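Local coordinates for protein 2-oxoglutarate-dependent dioxygenase DAO (Oryza sativa subsp. indica, PDB 6KUN) that probably catalyses the irreversible, iron- and 2-oxoglutarate-dependent oxidation of the auxin indole-3-acetic acid to inactive 2-oxoindole-3-acetic acid, at residues H173-G177 and Y280-R284; V213-D217 and L227-H232. All blocks are in the same frame, centred on the assembly; numbering follows the deposited sequence.

Contact 1: residues H173-G177 and Y280-R284; sequences HTDSG and YRRLR. With IAC (1H-indol-3-ylacetic acid), chain H; AKG (2-oxoglutaric acid), chain G.
A single arginine, Arg284, joins a helix to the loop that carries two of the predicted iron ligands and at the same time borders the bound auxin. Residues 280-284 are regular helix, with Arg284 N hydrogen-bonded to Tyr280 O at 3.0 Å. Residues 173-175 are extended, and the chain turns at Ser176 (phi/psi -72/-26°); Ser176 CA lies 6.9 Å from Arg281 CA. Arg284 (chi1 m, chi2 t, chi3 p) directs its guanidinium at Thr174: Arg284 NH2 donates to Thr174 O at 3.0 Å, NH1 to Thr174 OG1 at 3.0 Å, and NH1 also reaches Thr174 O in a weak hydrogen bond of 3.2 Å. Asp217 completes the network, in a salt bridge with Arg284 and hydrogen bonds to Thr174 OG1 and Tyr280 OH. In this jelly-roll dioxygenase the loop links strand 168-173 of the smaller sheet to strand 179-183 of the larger one, and its His-Thr-Asp sequence is the HxD motif. No iron is present in these coordinates, but His173 and Asp175 gather with His232 beside the 2-oxoglutarate, consistent with the predicted metal site: Asp175 OD1 (chi1 m) closely approaches AKG O2 at 3.0 Å, and His173 NE2 makes a weak hydrogen bond to AKG O2 at 3.5 Å. Asp175 OD2 is hydrogen-bonded to Thr180. Ser176 (chi1 p) lays CB over one face of the Arg284 guanidinium, 3.7 Å from Arg284 CD. Ser176 OG is hydrogen-bonded to Tyr277 OH and lies 3.1 Å from IAC N, and Arg281 further lines this auxin pocket.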
loop_
_atom_site.group_PDB
_atom_site.type_symbol
_atom_site.label_atom_id
_atom_site.label_comp_id
_atom_site.label_asym_id
_atom_site.label_seq_id
_atom_site.Cartn_x
_atom_site.Cartn_y
_atom_site.Cartn_z
ATOM N N HIS B 173 20.126 -18.216 -3.022
ATOM C CA HIS B 173 19.652 -19.564 -3.244
ATOM C C HIS B 173 18.674 -19.548 -4.403
ATOM O O HIS B 173 18.233 -18.491 -4.864
ATOM C CB HIS B 173 18.952 -20.100 -2.004
ATOM C CG HIS B 173 17.697 -19.349 -1.684
ATOM N ND1 HIS B 173 17.698 -18.013 -1.337
ATOM C CD2 HIS B 173 16.400 -19.723 -1.704
ATOM C CE1 HIS B 173 16.462 -17.607 -1.126
ATOM N NE2 HIS B 173 15.657 -18.629 -1.338
ATOM N N THR B 174 18.310 -20.745 -4.834
ATOM C CA THR B 174 17.197 -20.960 -5.750
ATOM C C THR B 174 16.101 -21.615 -4.918
ATOM O O THR B 174 16.385 -22.248 -3.918
ATOM C CB THR B 174 17.559 -21.853 -6.942
ATOM O OG1 THR B 174 18.039 -23.125 -6.466
ATOM C CG2 THR B 174 18.582 -21.182 -7.867
ATOM N N ASP B 175 14.865 -21.488 -5.373
ATOM C CA ASP B 175 13.796 -22.318 -4.854
ATOM C C ASP B 175 13.928 -23.711 -5.452
ATOM O O ASP B 175 14.179 -23.844 -6.650
ATOM C CB ASP B 175 12.428 -21.741 -5.224
ATOM C CG ASP B 175 12.196 -20.356 -4.657
ATOM O OD1 ASP B 175 12.868 -19.985 -3.672
ATOM O OD2 ASP B 175 11.331 -19.647 -5.193
ATOM N N SER B 176 13.681 -24.753 -4.642
ATOM C CA SER B 176 13.817 -26.117 -5.143
ATOM C C SER B 176 12.688 -26.479 -6.103
ATOM O O SER B 176 12.873 -27.329 -6.993
ATOM C CB SER B 176 13.814 -27.118 -3.977
ATOM O OG SER B 176 12.619 -27.007 -3.237
ATOM N N GLY B 177 11.530 -25.828 -5.945
ATOM C CA GLY B 177 10.313 -26.200 -6.628
ATOM C C GLY B 177 10.199 -25.689 -8.050
ATOM O O GLY B 177 11.161 -25.227 -8.663
ATOM N N TYR B 280 15.172 -34.925 -4.223
ATOM C CA TYR B 280 15.992 -33.773 -4.576
ATOM C C TYR B 280 16.121 -32.817 -3.397
ATOM O O TYR B 280 17.206 -32.279 -3.153
ATOM C CB TYR B 280 15.420 -33.056 -5.815
ATOM C CG TYR B 280 16.262 -31.880 -6.191
ATOM C CD1 TYR B 280 17.597 -32.035 -6.566
ATOM C CD2 TYR B 280 15.750 -30.599 -6.096
ATOM C CE1 TYR B 280 18.378 -30.933 -6.857
ATOM C CE2 TYR B 280 16.518 -29.511 -6.385
ATOM C CZ TYR B 280 17.818 -29.681 -6.763
ATOM O OH TYR B 280 18.548 -28.564 -7.036
ATOM N N ARG B 281 15.031 -32.624 -2.628
ATOM C CA ARG B 281 15.124 -31.820 -1.404
ATOM C C ARG B 281 16.142 -32.381 -0.418
ATOM O O ARG B 281 16.937 -31.633 0.153
ATOM C CB ARG B 281 13.757 -31.735 -0.740
ATOM C CG ARG B 281 12.788 -30.838 -1.440
ATOM C CD ARG B 281 11.490 -30.689 -0.642
ATOM N NE ARG B 281 11.687 -30.096 0.677
ATOM C CZ ARG B 281 10.783 -30.150 1.657
ATOM N NH1 ARG B 281 9.638 -30.764 1.443
ATOM N NH2 ARG B 281 11.028 -29.589 2.823
ATOM N N ARG B 282 16.103 -33.701 -0.190
ATOM C CA ARG B 282 17.111 -34.359 0.629
ATOM C C ARG B 282 18.508 -34.017 0.142
ATOM O O ARG B 282 19.392 -33.666 0.935
ATOM C CB ARG B 282 16.932 -35.873 0.578
ATOM C CG ARG B 282 15.670 -36.408 1.145
ATOM C CD ARG B 282 15.699 -37.956 1.079
ATOM N NE ARG B 282 16.855 -38.519 1.777
ATOM C CZ ARG B 282 16.835 -38.941 3.037
ATOM N NH1 ARG B 282 15.722 -38.866 3.751
ATOM N NH2 ARG B 282 17.914 -39.436 3.604
ATOM N N LEU B 283 18.726 -34.147 -1.177
ATOM C CA LEU B 283 20.043 -33.910 -1.754
ATOM C C LEU B 283 20.510 -32.477 -1.526
ATOM O O LEU B 283 21.690 -32.253 -1.257
ATOM C CB LEU B 283 20.019 -34.236 -3.248
ATOM C CG LEU B 283 21.356 -34.252 -4.000
ATOM C CD1 LEU B 283 22.212 -35.419 -3.593
ATOM C CD2 LEU B 283 21.103 -34.249 -5.521
ATOM N N ARG B 284 19.618 -31.488 -1.647
ATOM C CA ARG B 284 19.994 -30.117 -1.306
ATOM C C ARG B 284 20.374 -30.032 0.172
ATOM O O ARG B 284 21.405 -29.447 0.536
ATOM C CB ARG B 284 18.846 -29.133 -1.630
ATOM C CG ARG B 284 18.688 -28.833 -3.152
ATOM C CD ARG B 284 17.424 -27.972 -3.511
ATOM N NE ARG B 284 17.311 -26.774 -2.681
ATOM C CZ ARG B 284 17.398 -25.501 -3.106
ATOM N NH1 ARG B 284 17.590 -25.224 -4.358
ATOM N NH2 ARG B 284 17.258 -24.520 -2.225
HETATM C C IAC H . 15.382 -26.599 0.220
HETATM C C1 IAC H . 14.728 -26.521 1.404
HETATM C C2 IAC H . 15.398 -26.074 2.570
HETATM C C3 IAC H . 16.721 -25.710 2.499
HETATM C C4 IAC H . 17.382 -25.780 1.286
HETATM C C5 IAC H . 16.718 -26.239 0.176
HETATM C C7 IAC H . 13.465 -26.928 1.197
HETATM C C8 IAC H . 13.312 -27.272 -0.133
HETATM C C17 IAC H . 12.255 -27.082 2.114
HETATM C C18 IAC H . 11.520 -25.774 2.348
HETATM N N IAC H . 14.512 -27.066 -0.738
HETATM O O2 IAC H . 11.017 -25.568 3.487
HETATM O O3 IAC H . 11.393 -24.931 1.418
HETATM C C1 AKG G . 12.026 -16.714 -1.487
HETATM O O1 AKG G . 11.035 -16.218 -2.066
HETATM O O2 AKG G . 12.250 -17.943 -1.495
HETATM C C2 AKG G . 12.950 -15.831 -0.781
HETATM O O5 AKG G . 14.126 -15.790 -1.102
HETATM C C3 AKG G . 12.441 -14.968 0.350
HETATM C C4 AKG G . 11.087 -14.381 -0.029
HETATM C C5 AKG G . 10.591 -13.499 1.091
HETATM O O3 AKG G . 10.498 -12.268 0.885
HETATM O O4 AKG G . 10.290 -14.030 2.182
#

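Contact 2: residues V213-D217 and L227-H232; sequences VNVGD and LHNVKH. With AKG (2-oxoglutaric acid), chain G.
Residues 213-215 form the end of a strand, Gly216 is the N-cap residue and Asp217 opens the following helix. Segment 227-232 is extended but in loop conformation until His232; its direction from CA 227 to CA 232 lies 107° from that of CA 214 to CA 217, and Gly216 CA and Asn229 CA are closest, 4.5 Å apart. One carbonyl organises the crossing: Val215 O accepts a hydrogen bond from Val230 N at 3.1 Å and a CA-H...O contact from Asn229 CA at 3.4 Å, while a water donates to Val215 O at 2.8 Å and to Val230 O at 2.7 Å. Asn229 (chi1 p) donates from ND2 to Asp217 OD1 at 2.8 Å; Asp217 OD2 is hydrogen-bonded to Tyr280 and salt-bridged to Arg284. Val215 CG1 makes apolar contact with Leu227 CB at 4.0 Å, and Asn214 CB is in van der Waals contact with Val230 CG1 at 3.7 Å. His232 (chi1 p), a predicted iron ligand, makes weak hydrogen bonds from ND1 to Val230 O at 3.4 Å and from NE2 to AKG O2 at 3.3 Å. In the jelly roll the crossing ties strand 211-215 of the larger sheet to the approach to strand 232-235 of the smaller; strand 33-37 flanks Val213, strand 191-194 packs on Val230 and His232, and helix 111-138 touches Val213 and Leu227.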
loop_
_atom_site.group_PDB
_atom_site.type_symbol
_atom_site.label_atom_id
_atom_site.label_comp_id
_atom_site.label_asym_id
_atom_site.label_seq_id
_atom_site.Cartn_x
_atom_site.Cartn_y
_atom_site.Cartn_z
ATOM N N VAL B 213 7.045 -13.546 -10.018
ATOM C CA VAL B 213 7.125 -14.976 -10.242
ATOM C C VAL B 213 8.585 -15.370 -10.436
ATOM O O VAL B 213 9.312 -14.735 -11.209
ATOM C CB VAL B 213 6.267 -15.409 -11.444
ATOM C CG1 VAL B 213 6.359 -16.948 -11.608
ATOM C CG2 VAL B 213 4.822 -14.925 -11.262
ATOM N N ASN B 214 9.027 -16.392 -9.707
ATOM C CA ASN B 214 10.378 -16.938 -9.874
ATOM C C ASN B 214 10.312 -18.402 -10.269
ATOM O O ASN B 214 9.539 -19.191 -9.688
ATOM C CB ASN B 214 11.194 -16.834 -8.531
ATOM C CG ASN B 214 11.592 -15.398 -8.211
ATOM O OD1 ASN B 214 11.581 -14.530 -9.070
ATOM N ND2 ASN B 214 11.937 -15.160 -6.949
ATOM N N VAL B 215 11.173 -18.788 -11.206
ATOM C CA VAL B 215 11.326 -20.189 -11.606
ATOM C C VAL B 215 12.323 -20.851 -10.685
ATOM O O VAL B 215 13.389 -20.297 -10.419
ATOM C CB VAL B 215 11.810 -20.295 -13.078
ATOM C CG1 VAL B 215 12.002 -21.762 -13.469
ATOM C CG2 VAL B 215 10.838 -19.568 -14.001
ATOM N N GLY B 216 12.012 -22.068 -10.248
ATOM C CA GLY B 216 12.869 -22.826 -9.371
ATOM C C GLY B 216 13.508 -24.025 -10.064
ATOM O O GLY B 216 13.416 -24.220 -11.274
ATOM N N ASP B 217 14.185 -24.836 -9.257
ATOM C CA ASP B 217 15.035 -25.904 -9.804
ATOM C C ASP B 217 14.204 -26.916 -10.562
ATOM O O ASP B 217 14.576 -27.336 -11.650
ATOM C CB ASP B 217 15.817 -26.614 -8.711
ATOM C CG ASP B 217 16.880 -25.743 -8.061
ATOM O OD1 ASP B 217 17.193 -24.640 -8.540
ATOM O OD2 ASP B 217 17.404 -26.216 -6.994
ATOM N N LEU B 227 13.827 -23.285 -18.963
ATOM C CA LEU B 227 13.443 -22.205 -18.036
ATOM C C LEU B 227 14.504 -22.106 -16.953
ATOM O O LEU B 227 14.879 -23.129 -16.357
ATOM C CB LEU B 227 12.083 -22.465 -17.413
ATOM C CG LEU B 227 10.879 -22.734 -18.309
ATOM C CD1 LEU B 227 9.679 -23.076 -17.464
ATOM C CD2 LEU B 227 10.587 -21.572 -19.182
ATOM N N HIS B 228 14.968 -20.887 -16.705
ATOM C CA HIS B 228 16.101 -20.637 -15.835
ATOM C C HIS B 228 15.666 -20.622 -14.371
ATOM O O HIS B 228 14.790 -19.839 -13.991
ATOM C CB HIS B 228 16.733 -19.282 -16.171
ATOM C CG HIS B 228 17.893 -18.922 -15.293
ATOM N ND1 HIS B 228 19.044 -19.686 -15.240
ATOM C CD2 HIS B 228 18.075 -17.904 -14.414
ATOM C CE1 HIS B 228 19.890 -19.137 -14.380
ATOM N NE2 HIS B 228 19.336 -18.045 -13.880
ATOM N N ASN B 229 16.323 -21.437 -13.546
ATOM C CA ASN B 229 16.088 -21.410 -12.106
ATOM C C ASN B 229 16.899 -20.255 -11.515
ATOM O O ASN B 229 18.133 -20.299 -11.458
ATOM C CB ASN B 229 16.434 -22.742 -11.458
ATOM C CG ASN B 229 17.771 -23.277 -11.863
ATOM O OD1 ASN B 229 18.238 -23.074 -13.003
ATOM N ND2 ASN B 229 18.406 -23.995 -10.951
ATOM N N VAL B 230 16.195 -19.210 -11.084
ATOM C CA VAL B 230 16.827 -17.924 -10.836
ATOM C C VAL B 230 17.437 -17.903 -9.441
ATOM O O VAL B 230 16.812 -18.310 -8.465
ATOM C CB VAL B 230 15.802 -16.793 -11.041
ATOM C CG1 VAL B 230 14.551 -16.942 -10.097
ATOM C CG2 VAL B 230 16.463 -15.455 -10.833
ATOM N N LYS B 231 18.681 -17.440 -9.344
ATOM C CA LYS B 231 19.293 -17.216 -8.053
ATOM C C LYS B 231 18.798 -15.883 -7.518
ATOM O O LYS B 231 18.727 -14.899 -8.271
ATOM C CB LYS B 231 20.807 -17.231 -8.120
ATOM C CG LYS B 231 21.406 -18.564 -8.551
ATOM C CD LYS B 231 22.937 -18.481 -8.483
ATOM C CE LYS B 231 23.602 -19.822 -8.813
ATOM N NZ LYS B 231 25.088 -19.710 -8.790
ATOM N N HIS B 232 18.442 -15.878 -6.223
ATOM C CA HIS B 232 17.922 -14.678 -5.609
ATOM C C HIS B 232 18.324 -14.601 -4.147
ATOM O O HIS B 232 18.677 -15.597 -3.506
ATOM C CB HIS B 232 16.388 -14.541 -5.742
ATOM C CG HIS B 232 15.608 -15.666 -5.126
ATOM N ND1 HIS B 232 15.454 -16.888 -5.737
ATOM C CD2 HIS B 232 14.901 -15.735 -3.975
ATOM C CE1 HIS B 232 14.709 -17.670 -4.981
ATOM N NE2 HIS B 232 14.356 -16.995 -3.908
HETATM C C1 AKG G . 12.026 -16.714 -1.487
HETATM O O1 AKG G . 11.035 -16.218 -2.066
HETATM O O2 AKG G . 12.250 -17.943 -1.495
HETATM C C2 AKG G . 12.950 -15.831 -0.781
HETATM O O5 AKG G . 14.126 -15.790 -1.102
HETATM C C3 AKG G . 12.441 -14.968 0.350
HETATM C C4 AKG G . 11.087 -14.381 -0.029
HETATM C C5 AKG G . 10.591 -13.499 1.091
HETATM O O3 AKG G . 10.498 -12.268 0.885
HETATM O O4 AKG G . 10.290 -14.030 2.182
HETATM O O HOH W 1 14.656 -19.825 -7.968
#

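How the contacts relate
The pair illustrates a principle of this family: the jelly roll assembles an HxD...H iron triad from residues distant in sequence. Both contacts are buried, and contact 2 is nested in the chain loop that contact 1 closes. Asp217 belongs to contact 2, yet its carboxylate serves contact 1, with OD2 2.6 Å from Tyr280 OH and OD1 2.7 Å from Thr174 OG1. The predicted triad also joins them, Asp175 OD1 lying 3.2 Å from His232 CE1. In contact 1, helix against loop beside the auxin pocket, every hydrogen bond across comes from the Arg284 guanidinium; contact 2, between elements of the two sheets, combines a backbone bond, a bridging water, aliphatic packing and the Asn229-Asp217 hydrogen bond.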